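Side-chain contacts in uncharacterized protein Tfu_2867 (Thermobifida fusca, PDB 2QE6), which is an uncharacterized, putative methyltransferase that binds S-adenosylmethionine in a Rossmann-like domain, its methyl acceptor not being known: residues 63-68 with 92-97; 69-74 with 246-251; 97-102 with 125-130; 226-231 with 239-244. The protein carries 1 engineered substitution. All coordinates share one frame; numbering follows the deposited sequence. Where two conformers were deposited one is given.

Contact 1 of 4, residues 63-68 with 92-97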
loop_
_atom_site.group_PDB
_atom_site.type_symbol
_atom_site.label_atom_id
_atom_site.label_comp_id
_atom_site.label_asym_id
_atom_site.label_seq_id
_atom_site.Cartn_x
_atom_site.Cartn_y
_atom_site.Cartn_z
ATOM N N LYS A 63 6.993 -2.038 -7.631
ATOM C CA LYS A 63 7.650 -1.121 -8.549
ATOM C C LYS A 63 6.911 0.239 -8.646
ATOM O O LYS A 63 7.550 1.261 -8.714
ATOM C CB LYS A 63 7.786 -1.743 -9.949
ATOM C CG LYS A 63 8.810 -2.900 -10.114
ATOM C CD LYS A 63 8.631 -3.473 -11.523
ATOM C CE LYS A 63 9.707 -4.391 -11.993
ATOM N NZ LYS A 63 9.242 -4.978 -13.313
ATOM N N VAL A 64 5.574 0.273 -8.672
ATOM C CA VAL A 64 4.894 1.574 -8.701
ATOM C C VAL A 64 5.002 2.296 -7.367
ATOM O O VAL A 64 4.999 3.523 -7.331
ATOM C CB VAL A 64 3.382 1.481 -9.134
ATOM C CG1 VAL A 64 2.526 0.954 -8.045
ATOM C CG2 VAL A 64 2.885 2.828 -9.605
ATOM N N LEU A 65 5.088 1.548 -6.272
ATOM C CA LEU A 65 5.321 2.142 -4.963
ATOM C C LEU A 65 6.616 2.942 -5.017
ATOM O O LEU A 65 6.663 4.093 -4.599
ATOM C CB LEU A 65 5.408 1.079 -3.860
ATOM C CG LEU A 65 5.697 1.508 -2.405
ATOM C CD1 LEU A 65 5.153 0.396 -1.517
ATOM C CD2 LEU A 65 7.194 1.773 -2.136
ATOM N N VAL A 66 7.657 2.321 -5.546
ATOM C CA VAL A 66 8.969 2.984 -5.633
ATOM C C VAL A 66 8.923 4.236 -6.532
ATOM O O VAL A 66 9.399 5.321 -6.149
ATOM C CB VAL A 66 10.058 1.993 -6.135
ATOM C CG1 VAL A 66 11.341 2.742 -6.485
ATOM C CG2 VAL A 66 10.358 0.894 -5.079
ATOM N N ARG A 67 8.380 4.085 -7.737
ATOM C CA ARG A 67 8.229 5.212 -8.653
ATOM C C ARG A 67 7.390 6.348 -8.053
ATOM O O ARG A 67 7.697 7.520 -8.261
ATOM C CB ARG A 67 7.643 4.772 -10.012
ATOM C CG ARG A 67 8.486 3.757 -10.771
ATOM C CD ARG A 67 8.150 3.674 -12.259
ATOM N NE ARG A 67 6.732 3.427 -12.487
ATOM C CZ ARG A 67 6.147 2.236 -12.357
ATOM N NH1 ARG A 67 6.852 1.163 -11.993
ATOM N NH2 ARG A 67 4.841 2.108 -12.574
ATOM N N GLY A 68 6.319 6.005 -7.343
ATOM C CA GLY A 68 5.448 7.010 -6.752
ATOM C C GLY A 68 6.095 7.718 -5.571
ATOM O O GLY A 68 6.018 8.917 -5.437
ATOM N N GLN A 92 13.280 -2.825 -1.210
ATOM C CA GLN A 92 13.144 -1.352 -1.389
ATOM C C GLN A 92 11.893 -0.827 -0.704
ATOM O O GLN A 92 10.805 -0.852 -1.285
ATOM C CB GLN A 92 13.013 -0.960 -2.860
ATOM C CG GLN A 92 14.306 -0.867 -3.637
ATOM C CD GLN A 92 14.065 -0.405 -5.069
ATOM O OE1 GLN A 92 13.348 -1.061 -5.824
ATOM N NE2 GLN A 92 14.649 0.726 -5.440
ATOM N N ASN A 93 12.038 -0.328 0.515
ATOM C CA ASN A 93 10.890 0.143 1.279
ATOM C C ASN A 93 10.731 1.641 1.109
ATOM O O ASN A 93 11.677 2.346 0.702
ATOM C CB ASN A 93 11.060 -0.180 2.767
ATOM C CG ASN A 93 11.176 -1.662 3.036
ATOM O OD1 ASN A 93 10.268 -2.421 2.717
ATOM N ND2 ASN A 93 12.285 -2.078 3.624
ATOM N N THR A 94 9.549 2.124 1.475
ATOM C CA THR A 94 9.182 3.551 1.366
ATOM C C THR A 94 10.222 4.521 1.871
ATOM O O THR A 94 10.619 5.415 1.127
ATOM C CB THR A 94 7.866 3.808 2.071
ATOM O OG1 THR A 94 6.897 2.945 1.481
ATOM C CG2 THR A 94 7.421 5.281 1.944
ATOM N N HIS A 95 10.683 4.339 3.109
ATOM C CA HIS A 95 11.632 5.284 3.696
ATOM C C HIS A 95 13.002 5.286 2.992
ATOM O O HIS A 95 13.714 6.304 2.950
ATOM C CB HIS A 95 11.753 5.021 5.200
ATOM C CG HIS A 95 12.665 3.892 5.568
ATOM N ND1 HIS A 95 12.254 2.579 5.600
ATOM C CD2 HIS A 95 13.956 3.894 6.009
ATOM C CE1 HIS A 95 13.243 1.809 6.010
ATOM N NE2 HIS A 95 14.290 2.580 6.264
ATOM N N GLU A 96 13.347 4.135 2.435
ATOM C CA GLU A 96 14.581 3.975 1.677
ATOM C C GLU A 96 14.486 4.737 0.361
ATOM O O GLU A 96 15.368 5.475 -0.002
ATOM C CB GLU A 96 14.842 2.478 1.454
ATOM C CG GLU A 96 15.218 1.729 2.759
ATOM C CD GLU A 96 14.996 0.202 2.696
ATOM O OE1 GLU A 96 14.518 -0.326 1.662
ATOM O OE2 GLU A 96 15.298 -0.463 3.712
ATOM N N VAL A 97 13.386 4.560 -0.355
ATOM C CA VAL A 97 13.144 5.366 -1.540
ATOM C C VAL A 97 13.107 6.861 -1.195
ATOM O O VAL A 97 13.803 7.659 -1.819
ATOM C CB VAL A 97 11.806 4.963 -2.203
ATOM C CG1 VAL A 97 11.692 5.642 -3.543
ATOM C CG2 VAL A 97 11.787 3.454 -2.363
#
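Val-66 of helix 54-75 sets both its methyls against Gln-92 and Val-97. CG2 of Val-66 lies 3.6 Å from Gln-92 OE1 and also touches Gln-92 CB. CG1 of Val-66 meets the other end of the amide, 4.0 Å from Gln-92 NE2. The two side chains cross at about a right angle, in van der Waals contact. Val-97 comes in from the neighbouring helix, with its CG2 4.0 Å from Val-66 CG2. Its CG1 is turned anti to the backbone N (chi1 -171°) and rests 3.5 Å from the backbone O of Val-66. With an alanine here both branches are gone, and the Gln-92 arm would probably be free to swing while Val-97 faced a gap.

One residue earlier, Leu-65 CD2 meets Thr-94 OG1 at 3.8 Å. That hydroxyl is hydrogen-bonded to Asp-83. The contact joins helices 54-75 and 94-101 of the Rossmann-like fold of class I methyltransferases, whose strand order is 3-2-1-4-5-7-6. Leu-65 also touches the bound S-adenosylmethionine.

The start of helix 94-101 is held by its own residues. Asn-93 sits at the N-cap, and its backbone N gives a nearly straight bond (175°) to Glu-96 OE1, 2.7 Å away. The Asn-93 side chain itself makes no capping bond. The donor meets OE1 from above the carboxylate plane (43° out of it). A weak bond from Asn-93 ND2 to Glu-96 OE2 adds to it. Just before, Gln-92 O accepts from Arg-62, a residue of the cofactor site.

Contact 2 of 4, residues 69-74 with 246-251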
loop_
_atom_site.group_PDB
_atom_site.type_symbol
_atom_site.label_atom_id
_atom_site.label_comp_id
_atom_site.label_asym_id
_atom_site.label_seq_id
_atom_site.Cartn_x
_atom_site.Cartn_y
_atom_site.Cartn_z
ATOM N N VAL A 69 6.764 6.972 -4.709
ATOM C CA VAL A 69 7.430 7.584 -3.575
ATOM C C VAL A 69 8.565 8.474 -4.074
ATOM O O VAL A 69 8.781 9.540 -3.538
ATOM C CB VAL A 69 7.887 6.538 -2.557
ATOM C CG1 VAL A 69 8.735 7.159 -1.514
ATOM C CG2 VAL A 69 6.671 5.849 -1.946
ATOM N N ARG A 70 9.289 8.032 -5.101
ATOM C CA ARG A 70 10.349 8.839 -5.704
ATOM C C ARG A 70 9.786 10.141 -6.282
ATOM O O ARG A 70 10.388 11.197 -6.134
ATOM C CB ARG A 70 11.091 8.051 -6.788
ATOM C CG ARG A 70 12.279 8.797 -7.383
ATOM C CD ARG A 70 12.991 7.998 -8.466
ATOM N NE ARG A 70 12.108 7.713 -9.598
ATOM C CZ ARG A 70 11.890 6.512 -10.128
ATOM N NH1 ARG A 70 12.496 5.432 -9.649
ATOM N NH2 ARG A 70 11.061 6.400 -11.159
ATOM N N PHE A 71 8.618 10.071 -6.933
ATOM C CA PHE A 71 7.951 11.282 -7.433
ATOM C C PHE A 71 7.615 12.230 -6.271
ATOM O O PHE A 71 7.913 13.429 -6.303
ATOM C CB PHE A 71 6.675 10.926 -8.223
ATOM C CG PHE A 71 5.707 12.068 -8.368
ATOM C CD1 PHE A 71 5.914 13.058 -9.301
ATOM C CD2 PHE A 71 4.554 12.120 -7.595
ATOM C CE1 PHE A 71 5.008 14.130 -9.433
ATOM C CE2 PHE A 71 3.667 13.194 -7.707
ATOM C CZ PHE A 71 3.892 14.186 -8.627
ATOM N N LEU A 72 7.029 11.674 -5.227
ATOM C CA LEU A 72 6.554 12.464 -4.092
ATOM C C LEU A 72 7.674 13.123 -3.324
ATOM O O LEU A 72 7.590 14.312 -3.000
ATOM C CB LEU A 72 5.743 11.579 -3.153
ATOM C CG LEU A 72 4.365 11.171 -3.637
ATOM C CD1 LEU A 72 3.812 10.053 -2.771
ATOM C CD2 LEU A 72 3.394 12.376 -3.748
ATOM N N ALA A 73 8.733 12.356 -3.035
ATOM C CA ALA A 73 9.816 12.831 -2.149
ATOM C C ALA A 73 10.817 13.739 -2.875
ATOM O O ALA A 73 11.508 14.561 -2.249
ATOM C CB ALA A 73 10.524 11.625 -1.503
ATOM N N GLY A 74 10.912 13.570 -4.191
ATOM C CA GLY A 74 11.812 14.348 -5.016
ATOM C C GLY A 74 11.099 15.519 -5.647
ATOM O O GLY A 74 11.099 16.620 -5.113
ATOM N N LEU A 246 1.664 1.150 -15.970
ATOM C CA LEU A 246 1.497 2.314 -16.832
ATOM C C LEU A 246 1.674 3.640 -16.071
ATOM O O LEU A 246 1.662 4.714 -16.677
ATOM C CB LEU A 246 0.097 2.272 -17.494
ATOM C CG LEU A 246 -0.238 1.094 -18.413
ATOM C CD1 LEU A 246 -1.646 1.235 -19.052
ATOM C CD2 LEU A 246 0.804 0.918 -19.510
ATOM N N TRP A 247 1.852 3.583 -14.752
ATOM C CA TRP A 247 1.969 4.820 -13.976
ATOM C C TRP A 247 3.402 5.324 -14.010
ATOM O O TRP A 247 4.255 4.755 -13.357
ATOM C CB TRP A 247 1.469 4.660 -12.523
ATOM C CG TRP A 247 1.268 6.016 -11.849
ATOM C CD1 TRP A 247 0.119 6.720 -11.795
ATOM C CD2 TRP A 247 2.261 6.815 -11.178
ATOM N NE1 TRP A 247 0.320 7.906 -11.136
ATOM C CE2 TRP A 247 1.627 7.997 -10.755
ATOM C CE3 TRP A 247 3.611 6.660 -10.926
ATOM C CZ2 TRP A 247 2.300 9.007 -10.087
ATOM C CZ3 TRP A 247 4.288 7.675 -10.257
ATOM C CH2 TRP A 247 3.629 8.819 -9.841
ATOM N N ARG A 248 3.633 6.397 -14.777
ATOM C CA ARG A 248 4.962 6.962 -14.964
ATOM C C ARG A 248 6.052 5.926 -15.009
ATOM O O ARG A 248 6.923 5.900 -14.144
ATOM C CB ARG A 248 5.265 7.983 -13.849
ATOM C CG ARG A 248 4.223 9.098 -13.780
ATOM C CD ARG A 248 4.740 10.324 -13.066
ATOM N NE ARG A 248 3.693 11.340 -13.007
ATOM C CZ ARG A 248 3.921 12.635 -12.852
ATOM N NH1 ARG A 248 5.165 13.084 -12.703
ATOM N NH2 ARG A 248 2.902 13.478 -12.827
ATOM N N PRO A 249 6.054 5.095 -16.050
ATOM C CA PRO A 249 7.027 4.019 -16.148
ATOM C C PRO A 249 8.436 4.551 -16.367
ATOM O O PRO A 249 8.596 5.611 -16.959
ATOM C CB PRO A 249 6.562 3.209 -17.365
ATOM C CG PRO A 249 5.614 4.014 -18.064
ATOM C CD PRO A 249 5.157 5.150 -17.202
ATOM N N ASP A 250 9.441 3.854 -15.863
ATOM C CA ASP A 250 10.824 4.278 -16.110
ATOM C C ASP A 250 11.577 3.196 -16.897
ATOM O O ASP A 250 12.761 2.948 -16.706
ATOM C CB ASP A 250 11.543 4.750 -14.814
ATOM C CG ASP A 250 11.512 3.740 -13.683
ATOM O OD1 ASP A 250 11.358 2.529 -13.923
ATOM O OD2 ASP A 250 11.668 4.168 -12.529
ATOM N N GLU A 251 10.866 2.631 -17.862
ATOM C CA GLU A 251 11.183 1.337 -18.460
ATOM C C GLU A 251 10.076 1.180 -19.506
ATOM O O GLU A 251 8.944 1.596 -19.261
ATOM C CB GLU A 251 11.167 0.272 -17.344
ATOM C CG GLU A 251 10.903 -1.202 -17.680
ATOM C CD GLU A 251 10.737 -2.052 -16.389
ATOM O OE1 GLU A 251 11.625 -1.972 -15.501
ATOM O OE2 GLU A 251 9.716 -2.779 -16.249
HETATM O O HOH W 1 8.583 7.485 -12.985
HETATM O O HOH W 2 11.932 2.545 -10.030
#
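The Phe-71 ring is approached by Trp-247 and by Arg-248. Trp-247 turns the edge of its indole toward the face of Phe-71 in an offset edge-to-face pair, with the planes at 75°. The centroids of the Phe-71 ring and the six-membered ring of Trp-247 are 6.0 Å apart. CH2 is the indole atom that touches, 4.0 Å from Phe-71 CB. Arg-248 reaches the CD1 and CE1 atoms of the phenyl ring, on the same side of its plane as Trp-247. Its NH1 is 3.4 Å from Phe-71 CE1, which lies over one guanidinium face. The cation-pi contact is off-centre, with Arg-248 CZ 4.5 Å from the centroid of the Phe-71 ring and 34° off its normal. Arg-248 CG also packs over one face of its neighbour Trp-247, and Arg-248 NE is bonded to Glu-238 O.

These groups fasten the loop between strands 235-243 and 265-271, the last two of the methyltransferase sheet, to helix 54-75. Phe-71 and Trp-247 both touch Ile-269 of strand 265-271.

A salt bridge lies beside the aromatic group, but it is doubtful as a constant feature, because Arg-70 has two conformers and it holds for one. There the chain bends at chi3 (62°), bringing the guanidinium to Asp-250. Arg-70 NH2 donates to Asp-250 OD2 at 2.7 Å, reaching the anti side of that oxygen somewhat out of the carboxylate plane. The bond from Arg-70 NH1 to the same oxygen is weak. In this conformer one water bridges Arg-70 NH1 and Asp-250 OD2, 3.0 Å from each. Another donates to Arg-248 O at 2.6 Å and accepts only weakly from Arg-70 NH2.

Contact 3 of 4, residues 97-102 with 125-130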
loop_
_atom_site.group_PDB
_atom_site.type_symbol
_atom_site.label_atom_id
_atom_site.label_comp_id
_atom_site.label_asym_id
_atom_site.label_seq_id
_atom_site.Cartn_x
_atom_site.Cartn_y
_atom_site.Cartn_z
ATOM N N VAL A 97 13.386 4.560 -0.355
ATOM C CA VAL A 97 13.144 5.366 -1.540
ATOM C C VAL A 97 13.107 6.861 -1.195
ATOM O O VAL A 97 13.803 7.659 -1.819
ATOM C CB VAL A 97 11.806 4.963 -2.203
ATOM C CG1 VAL A 97 11.692 5.642 -3.543
ATOM C CG2 VAL A 97 11.787 3.454 -2.363
ATOM N N ALA A 98 12.322 7.231 -0.178
ATOM C CA ALA A 98 12.156 8.648 0.189
ATOM C C ALA A 98 13.492 9.259 0.556
ATOM O O ALA A 98 13.831 10.355 0.103
ATOM C CB ALA A 98 11.156 8.805 1.341
ATOM N N GLN A 99 14.275 8.543 1.359
ATOM C CA GLN A 99 15.566 9.102 1.804
ATOM C C GLN A 99 16.623 9.157 0.701
ATOM O O GLN A 99 17.552 9.978 0.781
ATOM C CB GLN A 99 16.107 8.339 3.010
ATOM C CG GLN A 99 15.211 8.423 4.280
ATOM C CD GLN A 99 15.843 7.732 5.443
ATOM O OE1 GLN A 99 17.066 7.594 5.487
ATOM N NE2 GLN A 99 15.050 7.308 6.400
ATOM N N SER A 100 16.491 8.311 -0.325
ATOM C CA SER A 100 17.403 8.348 -1.492
ATOM C C SER A 100 17.293 9.646 -2.282
ATOM O O SER A 100 18.284 10.100 -2.834
ATOM C CB SER A 100 17.179 7.146 -2.446
ATOM O OG SER A 100 15.973 7.255 -3.193
ATOM N N VAL A 101 16.096 10.237 -2.338
ATOM C CA VAL A 101 15.899 11.507 -3.039
ATOM C C VAL A 101 15.842 12.709 -2.086
ATOM O O VAL A 101 16.036 13.834 -2.514
ATOM C CB VAL A 101 14.636 11.500 -3.963
ATOM C CG1 VAL A 101 14.765 10.428 -5.021
ATOM C CG2 VAL A 101 13.372 11.297 -3.195
ATOM N N ASN A 102 15.576 12.472 -0.804
ATOM C CA ASN A 102 15.291 13.551 0.152
ATOM C C ASN A 102 15.723 13.081 1.527
ATOM O O ASN A 102 14.934 12.464 2.251
ATOM C CB ASN A 102 13.783 13.850 0.119
ATOM C CG ASN A 102 13.344 14.963 1.076
ATOM O OD1 ASN A 102 14.130 15.508 1.865
ATOM N ND2 ASN A 102 12.043 15.306 0.989
ATOM N N ALA A 125 14.813 1.340 14.880
ATOM C CA ALA A 125 15.204 2.041 16.119
ATOM C C ALA A 125 16.443 2.928 15.873
ATOM O O ALA A 125 16.629 3.948 16.549
ATOM C CB ALA A 125 15.453 1.050 17.254
ATOM N N LYS A 126 17.264 2.534 14.891
ATOM C CA LYS A 126 18.442 3.302 14.452
ATOM C C LYS A 126 18.116 4.534 13.548
ATOM O O LYS A 126 19.005 5.344 13.252
ATOM C CB LYS A 126 19.433 2.369 13.710
ATOM C CG LYS A 126 20.030 1.228 14.535
ATOM N N ASP A 127 16.864 4.663 13.102
ATOM C CA ASP A 127 16.453 5.768 12.221
ATOM C C ASP A 127 15.490 6.711 12.942
ATOM O O ASP A 127 14.356 6.359 13.211
ATOM C CB ASP A 127 15.826 5.227 10.939
ATOM C CG ASP A 127 15.547 6.313 9.893
ATOM O OD1 ASP A 127 15.772 7.527 10.158
ATOM O OD2 ASP A 127 15.080 5.937 8.793
ATOM N N PRO A 128 15.948 7.935 13.246
ATOM C CA PRO A 128 15.071 8.826 13.982
ATOM C C PRO A 128 13.944 9.373 13.125
ATOM O O PRO A 128 13.007 9.923 13.680
ATOM C CB PRO A 128 16.002 9.962 14.408
ATOM C CG PRO A 128 17.070 9.988 13.394
ATOM C CD PRO A 128 17.245 8.569 12.938
ATOM N N ASN A 129 14.042 9.248 11.802
ATOM C CA ASN A 129 12.988 9.770 10.892
ATOM C C ASN A 129 12.040 8.746 10.382
ATOM O O ASN A 129 11.259 9.028 9.464
ATOM C CB ASN A 129 13.607 10.489 9.706
ATOM C CG ASN A 129 14.423 11.705 10.137
ATOM O OD1 ASN A 129 15.243 12.193 9.384
ATOM N ND2 ASN A 129 14.212 12.173 11.364
ATOM N N THR A 130 12.080 7.553 10.962
ATOM C CA THR A 130 11.202 6.485 10.493
ATOM C C THR A 130 10.659 5.752 11.709
ATOM O O THR A 130 11.391 5.459 12.641
ATOM C CB THR A 130 11.964 5.534 9.536
ATOM O OG1 THR A 130 12.652 6.303 8.534
ATOM C CG2 THR A 130 11.034 4.586 8.854
HETATM O O HOH W 3 12.543 8.176 6.476
#
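Asp-127 OD2 is gripped by two donors, Gln-99 NE2 and Thr-130 OG1. The Gln-99 NE2 bond to Asp-127 OD2 is 2.8 Å long, with an N-H...O angle of 146°. It uses the syn lone pair of OD2 and lies in the amide plane of Gln-99. The amide and carboxylate planes stand 80° apart. Asp-127 CG is anti to the backbone N (chi1 -172°), which brings the carboxylate to the Gln-99 amide. The Thr-130 OG1 to Asp-127 OD2 bond is very short at 2.5 Å, so its exact length is doubtful. A water closes the ring: it accepts from Gln-99 NE2 at 2.7 Å and donates to Thr-130 OG1 at 2.8 Å.

The other carboxylate oxygen shapes the loop. Asp-127 OD1 accepts from Asn-129 N at 2.9 Å, an Asx turn within the type I turn from Asp-127 to Thr-130. Were Asp-127 an alanine, Gln-99 NE2 and Thr-130 OG1 would probably lose their shared acceptor, and the turn its Asx bond.

Gln-99 stands on helix 94-101. Asp-127 lies in the loop after helix 114-124, and Thr-130 begins strand 130-134, the outermost strand at one side of the sheet. His-95, one turn earlier on helix 94-101, touches both Asp-127 and Thr-130.

Contact 4 of 4, residues 226-231 with 239-244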
loop_
_atom_site.group_PDB
_atom_site.type_symbol
_atom_site.label_atom_id
_atom_site.label_comp_id
_atom_site.label_asym_id
_atom_site.label_seq_id
_atom_site.Cartn_x
_atom_site.Cartn_y
_atom_site.Cartn_z
ATOM N N GLU A 226 -14.632 3.922 -9.613
ATOM C CA GLU A 226 -14.767 3.766 -8.155
ATOM C C GLU A 226 -13.450 4.038 -7.412
ATOM O O GLU A 226 -13.451 4.639 -6.335
ATOM C CB GLU A 226 -15.334 2.394 -7.809
ATOM C CG GLU A 226 -16.827 2.324 -8.063
ATOM C CD GLU A 226 -17.602 3.226 -7.081
ATOM O OE1 GLU A 226 -17.540 2.909 -5.859
ATOM O OE2 GLU A 226 -18.236 4.251 -7.523
ATOM N N ILE A 227 -12.335 3.664 -8.017
ATOM C CA ILE A 227 -11.030 4.009 -7.461
ATOM C C ILE A 227 -10.844 5.534 -7.491
ATOM O O ILE A 227 -10.516 6.146 -6.461
ATOM C CB ILE A 227 -9.876 3.286 -8.212
ATOM C CG1 ILE A 227 -9.999 1.773 -8.013
ATOM C CG2 ILE A 227 -8.549 3.817 -7.756
ATOM C CD1 ILE A 227 -9.134 0.906 -8.909
ATOM N N GLU A 228 -11.069 6.139 -8.661
ATOM C CA GLU A 228 -10.890 7.584 -8.832
ATOM C C GLU A 228 -11.728 8.350 -7.836
ATOM O O GLU A 228 -11.286 9.338 -7.283
ATOM C CB GLU A 228 -11.287 8.055 -10.222
ATOM C CG GLU A 228 -10.393 7.581 -11.373
ATOM C CD GLU A 228 -10.922 8.033 -12.758
ATOM O OE1 GLU A 228 -11.541 9.132 -12.789
ATOM O OE2 GLU A 228 -10.712 7.304 -13.771
ATOM N N ARG A 229 -12.933 7.864 -7.603
ATOM C CA ARG A 229 -13.852 8.499 -6.682
ATOM C C ARG A 229 -13.288 8.640 -5.282
ATOM O O ARG A 229 -13.645 9.577 -4.563
ATOM C CB ARG A 229 -15.130 7.691 -6.627
ATOM C CG ARG A 229 -16.258 8.304 -5.869
ATOM C CD ARG A 229 -17.504 7.418 -5.980
ATOM N NE ARG A 229 -18.293 7.656 -4.789
ATOM C CZ ARG A 229 -18.287 6.896 -3.695
ATOM N NH1 ARG A 229 -17.581 5.777 -3.633
ATOM N NH2 ARG A 229 -19.040 7.246 -2.661
ATOM N N GLN A 230 -12.447 7.709 -4.873
ATOM C CA GLN A 230 -11.892 7.724 -3.507
ATOM C C GLN A 230 -10.777 8.748 -3.349
ATOM O O GLN A 230 -10.288 8.990 -2.248
ATOM C CB GLN A 230 -11.431 6.327 -3.094
ATOM C CG GLN A 230 -12.610 5.353 -2.896
ATOM C CD GLN A 230 -13.575 5.818 -1.885
ATOM O OE1 GLN A 230 -13.194 6.464 -0.901
ATOM N NE2 GLN A 230 -14.881 5.524 -2.114
ATOM N N PHE A 231 -10.405 9.377 -4.459
ATOM C CA PHE A 231 -9.543 10.554 -4.426
ATOM C C PHE A 231 -10.348 11.852 -4.133
ATOM O O PHE A 231 -9.763 12.901 -3.968
ATOM C CB PHE A 231 -8.743 10.653 -5.730
ATOM C CG PHE A 231 -7.687 9.571 -5.872
ATOM C CD1 PHE A 231 -8.001 8.347 -6.421
ATOM C CD2 PHE A 231 -6.399 9.772 -5.411
ATOM C CE1 PHE A 231 -7.053 7.341 -6.511
ATOM C CE2 PHE A 231 -5.431 8.770 -5.515
ATOM C CZ PHE A 231 -5.753 7.567 -6.069
ATOM N N PRO A 239 -0.363 10.186 -14.982
ATOM C CA PRO A 239 -1.468 9.952 -15.953
ATOM C C PRO A 239 -2.872 9.637 -15.439
ATOM O O PRO A 239 -3.695 9.120 -16.211
ATOM C CB PRO A 239 -0.947 8.745 -16.729
ATOM C CG PRO A 239 -0.270 7.924 -15.617
ATOM C CD PRO A 239 0.411 8.951 -14.746
ATOM N N GLY A 240 -3.175 9.962 -14.179
ATOM C CA GLY A 240 -4.471 9.606 -13.574
ATOM C C GLY A 240 -4.449 8.221 -12.938
ATOM O O GLY A 240 -3.409 7.777 -12.473
ATOM N N VAL A 241 -5.591 7.529 -12.976
ATOM C CA VAL A 241 -5.733 6.200 -12.413
ATOM C C VAL A 241 -5.564 5.206 -13.571
ATOM O O VAL A 241 -6.366 5.178 -14.495
ATOM C CB VAL A 241 -7.083 6.033 -11.678
ATOM C CG1 VAL A 241 -7.284 4.626 -11.216
ATOM C CG2 VAL A 241 -7.146 7.007 -10.463
ATOM N N VAL A 242 -4.469 4.454 -13.549
ATOM C CA VAL A 242 -4.089 3.579 -14.677
ATOM C C VAL A 242 -3.525 2.283 -14.133
ATOM O O VAL A 242 -3.154 2.218 -12.953
ATOM C CB VAL A 242 -3.032 4.236 -15.568
ATOM C CG1 VAL A 242 -3.592 5.503 -16.223
ATOM C CG2 VAL A 242 -1.720 4.527 -14.767
ATOM N N TYR A 243 -3.478 1.237 -14.970
ATOM C CA TYR A 243 -2.870 -0.019 -14.557
ATOM C C TYR A 243 -1.484 0.290 -13.956
ATOM O O TYR A 243 -0.789 1.185 -14.384
ATOM C CB TYR A 243 -2.778 -0.996 -15.722
ATOM C CG TYR A 243 -4.103 -1.581 -16.192
ATOM C CD1 TYR A 243 -4.903 -2.331 -15.335
ATOM C CD2 TYR A 243 -4.547 -1.387 -17.487
ATOM C CE1 TYR A 243 -6.118 -2.912 -15.774
ATOM C CE2 TYR A 243 -5.752 -1.960 -17.931
ATOM C CZ TYR A 243 -6.525 -2.724 -17.059
ATOM O OH TYR A 243 -7.709 -3.303 -17.462
ATOM N N THR A 244 -1.121 -0.415 -12.901
ATOM C CA THR A 244 0.073 -0.072 -12.145
ATOM C C THR A 244 1.357 0.085 -13.011
ATOM O O THR A 244 2.123 1.018 -12.771
ATOM C CB THR A 244 0.299 -1.068 -10.924
ATOM O OG1 THR A 244 0.295 -2.432 -11.390
ATOM C CG2 THR A 244 -0.779 -0.903 -9.865
HETATM O O HOH W 4 -7.713 8.788 -14.308
HETATM O O HOH W 5 -9.156 5.559 -14.974
#
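The Phe-231 ring meets Val-241 obliquely, with its CE1 4.0 Å from Val-241 CG2. The backbone C of Glu-228 lies at the edge of the ring, in its plane. Phe-231 also packs on Leu-192 and Met-194 of strand 191-197.

The Val-241 methyls divide the work. CG1 is anti to the backbone N (chi1 174°) and turns to Ile-227, 3.8 Å from Ile-227 CG2. CG2 sits between Phe-231 and the Glu-228 chain, only 3.4 Å from Glu-228 CG. The glutamate thus packs through its methylene, and its extended chain carries the carboxylate past the valine to two waters. One water donates to Glu-228 OE2 at 2.6 Å and to Val-241 O at 2.9 Å. The other accepts from Val-241 N at 2.8 Å and gives OE2 only a weak bond.

Helix 224-229 is joined in this way to strand 235-243, the outermost strand at its side of the methyltransferase sheet. Val-242 pairs with Ala-267 of strand 265-271, while the backbone N and O of Val-241 meet water. The contact is therefore apolar at the side chains and water-mediated at the backbone, where the waters bond the N and O of Val-241 and link them to the Glu-228 carboxylate.

Contacts 1 and 2 share helix 54-75 and have centres 9 Å apart. Arg-67, on the segment of contact 1, ties them: its NH2 is 2.8 Å from Trp-247 O, a probable hydrogen bond. Contacts 1 and 3 share Val-97 and helix 94-101, with centres 12 Å apart. Contact 4 lies at the opposite end of the sheet's strand order, its centre 28 Å from that of contact 3. It meets contact 2 where Trp-247 packs on Pro-239 and Val-242. Contact 1 is nearest the cofactor, with the Leu-65 side chain about 4 Å from S-adenosylmethionine. The nearest side chains of contacts 2, 3 and 4 are about 13 to 14 Å from it. These three join parts of the fold away from the cofactor.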